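Local coordinates for YjbQ family protein (Sulfolobus tokodaii, PDB 1VE0) that is of unknown function but binds zinc and belongs to the UPF0047 (YjbQ) family, at residues V10-R15 and L116-G121. Residues are numbered along the deposited sequence; the frame is centred on the assembly and turned at random.
Sequences VKTRSR and LLEFDG
Glu118 lies across Thr12 at about a right angle, its CB packed on the threonine methyl CG2 and its carboxylate turned to the hydroxyl. With CG anti to the backbone N (chi1 170°) and a bend at chi2, the chain brings OE2 2.8 Å from Thr12 OG1, which donates to the anti lone pair. Threonine suits this place because one branch packs while the other bonds; OG1 also bonds the backbone N of Arg123, and OE2 makes a salt bridge with Arg125. Glutamate's second oxygen serves its own segment: Asp120 N donates to Glu118 OE1 at 2.8 Å, from above the carboxylate plane. Beyond it, Gly121 N bonds Arg15 O almost straight (2.9 Å, 172°), in the carbonyl plane. Gly121 CA sits 3.1 Å from Ser14 O, where a CB would clash, so glycine fits. Val10 CG2 and Leu116 CD2, branched apolar ends suited to burial, pass at 3.3 Å, tighter than usual van der Waals contact, joining strand 2-11 to the central strand of the smaller sheet. The buried carboxylate, gripped by hydroxyl, amide and arginine, is probably ionised and probably helps hold the turn placing Asp120, whose OD1 accepts from ND2 of zinc ligand Asn83, in the metal's second shell.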
# COMPACT_ATOMS: atom_id res chain seq x y z
N VAL A 10 -2.38 6.01 -20.43
CA VAL A 10 -1.01 5.87 -20.85
C VAL A 10 -0.94 4.54 -21.57
O VAL A 10 -1.59 3.57 -21.17
CB VAL A 10 -0.01 5.87 -19.67
CG1 VAL A 10 -0.05 7.21 -18.95
CG2 VAL A 10 -0.34 4.74 -18.72
N LYS A 11 -0.17 4.50 -22.64
CA LYS A 11 -0.05 3.28 -23.41
C LYS A 11 1.21 2.53 -23.01
O LYS A 11 2.31 3.06 -23.16
CB LYS A 11 0.01 3.64 -24.90
CG LYS A 11 -0.76 2.69 -25.80
CD LYS A 11 -0.22 1.28 -25.72
CE LYS A 11 -1.12 0.33 -26.50
NZ LYS A 11 -2.51 0.33 -25.94
N THR A 12 1.06 1.31 -22.49
CA THR A 12 2.25 0.55 -22.12
C THR A 12 2.75 -0.15 -23.38
O THR A 12 1.98 -0.60 -24.23
CB THR A 12 1.98 -0.42 -20.95
OG1 THR A 12 1.07 -1.45 -21.34
CG2 THR A 12 1.38 0.36 -19.77
N ARG A 13 4.07 -0.22 -23.49
CA ARG A 13 4.73 -0.73 -24.69
C ARG A 13 5.23 -2.16 -24.69
O ARG A 13 5.79 -2.60 -25.68
CB ARG A 13 5.91 0.18 -25.00
CG ARG A 13 5.58 1.66 -24.82
CD ARG A 13 6.82 2.48 -24.49
NE ARG A 13 7.31 2.27 -23.13
CZ ARG A 13 8.28 2.98 -22.57
NH1 ARG A 13 8.68 2.73 -21.33
NH2 ARG A 13 8.86 3.96 -23.25
N SER A 14 5.03 -2.87 -23.59
CA SER A 14 5.53 -4.24 -23.51
C SER A 14 4.74 -5.00 -22.45
O SER A 14 3.89 -4.42 -21.79
CB SER A 14 7.02 -4.19 -23.14
OG SER A 14 7.67 -5.41 -23.43
N ARG A 15 5.01 -6.29 -22.30
CA ARG A 15 4.32 -7.07 -21.28
C ARG A 15 4.67 -6.44 -19.94
O ARG A 15 3.79 -6.15 -19.12
CB ARG A 15 4.76 -8.52 -21.30
CG ARG A 15 3.94 -9.39 -20.38
CD ARG A 15 4.50 -10.79 -20.32
NE ARG A 15 3.49 -11.77 -19.97
CZ ARG A 15 3.74 -13.05 -19.74
NH1 ARG A 15 2.75 -13.88 -19.42
NH2 ARG A 15 4.98 -13.50 -19.81
N LEU A 116 3.93 4.06 -12.98
CA LEU A 116 2.97 2.99 -13.26
C LEU A 116 3.79 1.76 -13.65
O LEU A 116 4.65 1.84 -14.52
CB LEU A 116 2.02 3.37 -14.40
CG LEU A 116 1.22 2.21 -15.03
CD1 LEU A 116 0.27 1.61 -14.01
CD2 LEU A 116 0.44 2.72 -16.22
N LEU A 117 3.53 0.62 -13.00
CA LEU A 117 4.24 -0.62 -13.31
C LEU A 117 3.24 -1.54 -14.00
O LEU A 117 2.16 -1.80 -13.48
CB LEU A 117 4.79 -1.29 -12.03
CG LEU A 117 5.91 -0.56 -11.26
CD1 LEU A 117 6.35 -1.43 -10.07
CD2 LEU A 117 7.12 -0.31 -12.18
N GLU A 118 3.62 -1.99 -15.19
CA GLU A 118 2.79 -2.85 -16.03
C GLU A 118 3.36 -4.27 -16.03
O GLU A 118 4.56 -4.46 -16.19
CB GLU A 118 2.80 -2.27 -17.46
CG GLU A 118 2.19 -3.13 -18.56
CD GLU A 118 0.70 -3.32 -18.41
OE1 GLU A 118 0.30 -4.18 -17.59
OE2 GLU A 118 -0.07 -2.61 -19.10
N PHE A 119 2.49 -5.26 -15.83
CA PHE A 119 2.91 -6.65 -15.80
C PHE A 119 2.13 -7.49 -16.80
O PHE A 119 2.37 -8.69 -16.90
CB PHE A 119 2.73 -7.23 -14.40
CG PHE A 119 3.34 -6.39 -13.31
CD1 PHE A 119 2.53 -5.64 -12.46
CD2 PHE A 119 4.72 -6.31 -13.16
CE1 PHE A 119 3.09 -4.82 -11.48
CE2 PHE A 119 5.29 -5.48 -12.19
CZ PHE A 119 4.47 -4.74 -11.35
N ASP A 120 1.19 -6.87 -17.51
CA ASP A 120 0.36 -7.59 -18.48
C ASP A 120 0.09 -6.74 -19.72
O ASP A 120 -1.04 -6.71 -20.23
CB ASP A 120 -0.97 -8.00 -17.85
CG ASP A 120 -1.75 -9.00 -18.70
OD1 ASP A 120 -3.00 -9.05 -18.60
OD2 ASP A 120 -1.12 -9.76 -19.46
N GLY A 121 1.11 -6.03 -20.20
CA GLY A 121 0.95 -5.18 -21.38
C GLY A 121 1.19 -5.95 -22.67
O GLY A 121 1.37 -7.16 -22.64